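Local coordinates for protein FucU (Bifidobacterium longum subsp. infantis, PDB 3MVK) that probably interconverts the alpha and beta anomers of L-fucose, and perhaps the pyranose and furanose forms of D-ribose, at residues G[23-35]-G[125-139]. Numbering follows the deposited sequence.
Sequences GDQLVIADGNFPA and VIASGESAQYANLIL. With GOL (glycerol), chain B.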
loop_
_atom_site.group_PDB
_atom_site.type_symbol
_atom_site.label_atom_id
_atom_site.label_comp_id
_atom_site.label_asym_id
_atom_site.label_seq_id
_atom_site.Cartn_x
_atom_site.Cartn_y
_atom_site.Cartn_z
ATOM N N GLY G 23 20.139 -17.041 -16.016
ATOM C CA GLY G 23 20.397 -17.501 -14.667
ATOM C C GLY G 23 19.226 -17.478 -13.704
ATOM O O GLY G 23 19.260 -18.147 -12.658
ATOM N N ASP G 24 18.189 -16.702 -14.018
ATOM C CA ASP G 24 16.986 -16.698 -13.173
ATOM C C ASP G 24 16.347 -18.075 -13.161
ATOM O O ASP G 24 16.420 -18.809 -14.154
ATOM C CB ASP G 24 15.937 -15.691 -13.682
ATOM C CG ASP G 24 16.215 -14.269 -13.225
ATOM O OD1 ASP G 24 16.808 -14.070 -12.143
ATOM O OD2 ASP G 24 15.795 -13.351 -13.958
ATOM N N GLN G 25 15.735 -18.412 -12.025
ATOM C CA GLN G 25 15.070 -19.715 -11.850
ATOM C C GLN G 25 13.582 -19.568 -11.555
ATOM O O GLN G 25 13.137 -18.610 -10.911
ATOM C CB GLN G 25 15.720 -20.503 -10.719
ATOM C CG GLN G 25 17.137 -20.919 -11.059
ATOM C CD GLN G 25 17.820 -21.659 -9.932
ATOM O OE1 GLN G 25 17.270 -21.802 -8.845
ATOM N NE2 GLN G 25 19.050 -22.113 -10.183
ATOM N N LEU G 26 12.802 -20.532 -12.035
ATOM C CA LEU G 26 11.440 -20.652 -11.583
ATOM C C LEU G 26 11.216 -22.086 -11.108
ATOM O O LEU G 26 11.960 -23.005 -11.479
ATOM C CB LEU G 26 10.446 -20.263 -12.689
ATOM C CG LEU G 26 10.414 -21.109 -13.968
ATOM C CD1 LEU G 26 9.743 -22.474 -13.751
ATOM C CD2 LEU G 26 9.702 -20.362 -15.083
ATOM N N VAL G 27 10.191 -22.275 -10.297
ATOM C CA VAL G 27 9.879 -23.594 -9.786
ATOM C C VAL G 27 8.499 -24.000 -10.289
ATOM O O VAL G 27 7.530 -23.253 -10.125
ATOM C CB VAL G 27 9.818 -23.593 -8.249
ATOM C CG1 VAL G 27 9.458 -24.989 -7.712
ATOM C CG2 VAL G 27 11.145 -23.137 -7.632
ATOM N N ILE G 28 8.410 -25.173 -10.910
ATOM C CA ILE G 28 7.096 -25.792 -11.136
ATOM C C ILE G 28 6.845 -26.641 -9.906
ATOM O O ILE G 28 7.541 -27.646 -9.692
ATOM C CB ILE G 28 7.080 -26.666 -12.423
ATOM C CG1 ILE G 28 7.495 -25.821 -13.633
ATOM C CG2 ILE G 28 5.682 -27.313 -12.607
ATOM C CD1 ILE G 28 7.647 -26.598 -14.908
ATOM N N ALA G 29 5.886 -26.222 -9.092
ATOM C CA ALA G 29 5.624 -26.847 -7.792
ATOM C C ALA G 29 4.509 -27.857 -7.976
ATOM O O ALA G 29 3.467 -27.536 -8.549
ATOM C CB ALA G 29 5.225 -25.771 -6.764
ATOM N N ASP G 30 4.719 -29.079 -7.484
ATOM C CA ASP G 30 3.637 -30.062 -7.500
ATOM C C ASP G 30 2.540 -29.707 -6.474
ATOM O O ASP G 30 2.675 -28.747 -5.701
ATOM C CB ASP G 30 4.192 -31.515 -7.373
ATOM C CG ASP G 30 4.785 -31.844 -5.989
ATOM O OD1 ASP G 30 4.387 -31.254 -4.948
ATOM O OD2 ASP G 30 5.638 -32.768 -5.949
ATOM N N GLY G 31 1.434 -30.443 -6.511
ATOM C CA GLY G 31 0.260 -30.142 -5.698
ATOM C C GLY G 31 0.523 -30.200 -4.200
ATOM O O GLY G 31 -0.159 -29.531 -3.411
ATOM N N ASN G 32 1.519 -30.986 -3.812
ATOM C CA ASN G 32 1.849 -31.125 -2.405
ATOM C C ASN G 32 2.868 -30.116 -1.896
ATOM O O ASN G 32 3.139 -30.050 -0.719
ATOM C CB ASN G 32 2.361 -32.534 -2.129
ATOM C CG ASN G 32 1.235 -33.515 -1.934
ATOM O OD1 ASN G 32 0.967 -34.352 -2.793
ATOM N ND2 ASN G 32 0.545 -33.394 -0.820
ATOM N N PHE G 33 3.462 -29.347 -2.803
ATOM C CA PHE G 33 4.543 -28.453 -2.438
ATOM C C PHE G 33 3.995 -27.251 -1.679
ATOM O O PHE G 33 2.914 -26.757 -1.979
ATOM C CB PHE G 33 5.213 -27.976 -3.722
ATOM C CG PHE G 33 6.533 -27.287 -3.526
ATOM C CD1 PHE G 33 7.692 -28.030 -3.340
ATOM C CD2 PHE G 33 6.624 -25.880 -3.584
ATOM C CE1 PHE G 33 8.950 -27.403 -3.212
ATOM C CE2 PHE G 33 7.876 -25.247 -3.457
ATOM C CZ PHE G 33 9.021 -26.003 -3.277
ATOM N N PRO G 34 4.764 -26.757 -0.703
ATOM C CA PRO G 34 4.378 -25.550 0.040
ATOM C C PRO G 34 4.692 -24.300 -0.792
ATOM O O PRO G 34 5.630 -23.558 -0.489
ATOM C CB PRO G 34 5.234 -25.638 1.313
ATOM C CG PRO G 34 6.426 -26.451 0.914
ATOM C CD PRO G 34 5.952 -27.427 -0.131
ATOM N N ALA G 35 3.880 -24.059 -1.835
ATOM C CA ALA G 35 4.256 -23.065 -2.855
ATOM C C ALA G 35 4.211 -21.638 -2.291
ATOM O O ALA G 35 5.074 -20.800 -2.610
ATOM C CB ALA G 35 3.344 -23.174 -4.060
ATOM N N VAL G 125 7.375 -18.999 -8.420
ATOM C CA VAL G 125 6.935 -20.380 -8.103
ATOM C C VAL G 125 5.557 -20.534 -8.736
ATOM O O VAL G 125 4.653 -19.730 -8.503
ATOM C CB VAL G 125 6.845 -20.608 -6.571
ATOM C CG1 VAL G 125 6.333 -22.021 -6.254
ATOM C CG2 VAL G 125 8.201 -20.373 -5.916
ATOM N N ILE G 126 5.420 -21.541 -9.583
ATOM C CA ILE G 126 4.150 -21.853 -10.231
ATOM C C ILE G 126 3.498 -22.987 -9.460
ATOM O O ILE G 126 4.035 -24.092 -9.428
ATOM C CB ILE G 126 4.395 -22.303 -11.669
ATOM C CG1 ILE G 126 5.052 -21.178 -12.472
ATOM C CG2 ILE G 126 3.085 -22.760 -12.342
ATOM C CD1 ILE G 126 5.645 -21.678 -13.796
ATOM N N ALA G 127 2.338 -22.712 -8.861
ATOM C CA ALA G 127 1.670 -23.707 -8.000
ATOM C C ALA G 127 0.759 -24.571 -8.866
ATOM O O ALA G 127 -0.382 -24.181 -9.152
ATOM C CB ALA G 127 0.873 -23.008 -6.903
ATOM N N SER G 128 1.266 -25.719 -9.307
ATOM C CA SER G 128 0.441 -26.617 -10.137
ATOM C C SER G 128 -0.490 -27.429 -9.275
ATOM O O SER G 128 -0.462 -27.358 -8.038
ATOM C CB SER G 128 1.290 -27.589 -10.977
ATOM O OG SER G 128 1.741 -28.701 -10.212
ATOM N N GLY G 129 -1.329 -28.209 -9.949
ATOM C CA GLY G 129 -2.148 -29.195 -9.256
ATOM C C GLY G 129 -1.661 -30.614 -9.420
ATOM O O GLY G 129 -2.424 -31.545 -9.178
ATOM N N GLU G 130 -0.395 -30.774 -9.803
ATOM C CA GLU G 130 0.177 -32.084 -10.087
ATOM C C GLU G 130 0.035 -33.024 -8.888
ATOM O O GLU G 130 0.540 -32.740 -7.799
ATOM C CB GLU G 130 1.647 -31.955 -10.518
ATOM C CG GLU G 130 2.314 -33.321 -10.809
ATOM C CD GLU G 130 1.526 -34.136 -11.827
ATOM O OE1 GLU G 130 1.238 -33.595 -12.925
ATOM O OE2 GLU G 130 1.177 -35.303 -11.519
ATOM N N SER G 131 -0.697 -34.118 -9.080
ATOM C CA SER G 131 -0.978 -35.014 -7.960
ATOM C C SER G 131 0.177 -35.962 -7.656
ATOM O O SER G 131 0.263 -36.495 -6.551
ATOM C CB SER G 131 -2.271 -35.792 -8.195
ATOM O OG SER G 131 -2.166 -36.586 -9.352
ATOM N N ALA G 132 1.072 -36.170 -8.612
ATOM C CA ALA G 132 2.243 -37.019 -8.333
ATOM C C ALA G 132 3.196 -36.378 -7.313
ATOM O O ALA G 132 3.411 -35.153 -7.329
ATOM C CB ALA G 132 2.975 -37.346 -9.612
ATOM N N GLN G 133 3.743 -37.199 -6.412
ATOM C CA GLN G 133 4.816 -36.732 -5.540
ATOM C C GLN G 133 6.159 -36.622 -6.267
ATOM O O GLN G 133 6.408 -37.275 -7.306
ATOM C CB GLN G 133 4.986 -37.623 -4.312
ATOM C CG GLN G 133 3.998 -37.355 -3.179
ATOM C CD GLN G 133 4.280 -38.275 -2.015
ATOM O OE1 GLN G 133 3.988 -39.472 -2.080
ATOM N NE2 GLN G 133 4.886 -37.735 -0.959
ATOM N N TYR G 134 7.024 -35.798 -5.682
ATOM C CA TYR G 134 8.334 -35.457 -6.245
ATOM C C TYR G 134 8.261 -34.994 -7.698
ATOM O O TYR G 134 9.141 -35.309 -8.491
ATOM C CB TYR G 134 9.326 -36.620 -6.068
ATOM C CG TYR G 134 9.418 -37.069 -4.624
ATOM C CD1 TYR G 134 10.189 -36.346 -3.695
ATOM C CD2 TYR G 134 8.742 -38.207 -4.178
ATOM C CE1 TYR G 134 10.279 -36.745 -2.363
ATOM C CE2 TYR G 134 8.839 -38.629 -2.839
ATOM C CZ TYR G 134 9.616 -37.904 -1.946
ATOM O OH TYR G 134 9.707 -38.312 -0.639
ATOM N N ALA G 135 7.213 -34.234 -8.027
ATOM C CA ALA G 135 7.039 -33.686 -9.390
ATOM C C ALA G 135 7.461 -32.216 -9.470
ATOM O O ALA G 135 7.200 -31.533 -10.470
ATOM C CB ALA G 135 5.600 -33.865 -9.847
ATOM N N ASN G 136 8.127 -31.736 -8.428
ATOM C CA ASN G 136 8.687 -30.370 -8.441
ATOM C C ASN G 136 9.810 -30.263 -9.424
ATOM O O ASN G 136 10.582 -31.209 -9.572
ATOM C CB ASN G 136 9.215 -30.012 -7.060
ATOM C CG ASN G 136 8.198 -30.276 -5.996
ATOM O OD1 ASN G 136 8.410 -31.095 -5.085
ATOM N ND2 ASN G 136 7.099 -29.610 -6.094
ATOM N N LEU G 137 9.920 -29.130 -10.103
ATOM C CA LEU G 137 11.011 -28.960 -11.052
ATOM C C LEU G 137 11.464 -27.519 -11.069
ATOM O O LEU G 137 10.655 -26.621 -11.326
ATOM C CB LEU G 137 10.576 -29.421 -12.452
ATOM C CG LEU G 137 11.638 -29.567 -13.548
ATOM C CD1 LEU G 137 12.581 -30.740 -13.282
ATOM C CD2 LEU G 137 10.967 -29.724 -14.911
ATOM N N ILE G 138 12.744 -27.309 -10.758
ATOM C CA ILE G 138 13.374 -25.973 -10.903
ATOM C C ILE G 138 13.956 -25.847 -12.299
ATOM O O ILE G 138 14.647 -26.761 -12.754
ATOM C CB ILE G 138 14.488 -25.729 -9.864
ATOM C CG1 ILE G 138 13.993 -26.082 -8.443
ATOM C CG2 ILE G 138 14.979 -24.252 -9.936
ATOM C CD1 ILE G 138 15.036 -25.856 -7.294
ATOM N N LEU G 139 13.680 -24.729 -12.981
ATOM C CA LEU G 139 14.206 -24.476 -14.328
ATOM C C LEU G 139 15.039 -23.207 -14.296
ATOM O O LEU G 139 14.606 -22.219 -13.691
ATOM C CB LEU G 139 13.074 -24.260 -15.317
ATOM C CG LEU G 139 12.125 -25.437 -15.565
ATOM C CD1 LEU G 139 11.134 -25.023 -16.633
ATOM C CD2 LEU G 139 12.936 -26.650 -16.031
HETATM C C1 GOL B . 6.260 -32.265 -1.965
HETATM O O1 GOL B . 6.285 -31.368 -3.058
HETATM C C2 GOL B . 6.765 -33.612 -2.465
HETATM O O2 GOL B . 5.893 -34.108 -3.459
HETATM C C3 GOL B . 6.909 -34.590 -1.295
HETATM O O3 GOL B . 5.649 -34.796 -0.696
HETATM O O HOH W 1 1.441 -26.363 -6.048
HETATM O O HOH W 2 1.936 -33.620 -5.468
#
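I28 is gripped through its backbone by L137, whose O accepts from I28 N at 2.7 Å and whose N donates back to I28 O. Beta-branched and apolar, it suits a buried strand; CG1, anti to the carbonyl carbon (chi1 -57°), carries CD1 to L139 CD1, 4.2 Å away, in the layer covered by helix 52-60. On the other edge, V27 O and A29 N bond I126. V125, compact and beta-branched, turns CG1 to the CB atoms of A29 and A35, each 3.9 Å away, the two alanines offering only methyls for it to pack on. Strand 25-29 is thus central in the mixed RbsD/FucU sheet, parallel to 124-128 and antiparallel to 137-140. In the turn that follows, D30 suits its place because one oxygen of its short carboxylate serves two donors: OD2 accepts from A135 N with its anti lone pair (3.0 Å) and from glycerol O2 at 2.8 Å. Glycerol O2 accepts from Y134 N too, and H22 of a neighbouring subunit holds the same molecule, consistent with a sugar pocket at the subunit boundary. Were D30 an alanine, A135 N would probably lose its acceptor and glycerol O2 the carboxylate oxygen it donates to. S128 OG and N both clasp A29 O, while OG accepts from E130 N in an ST turn.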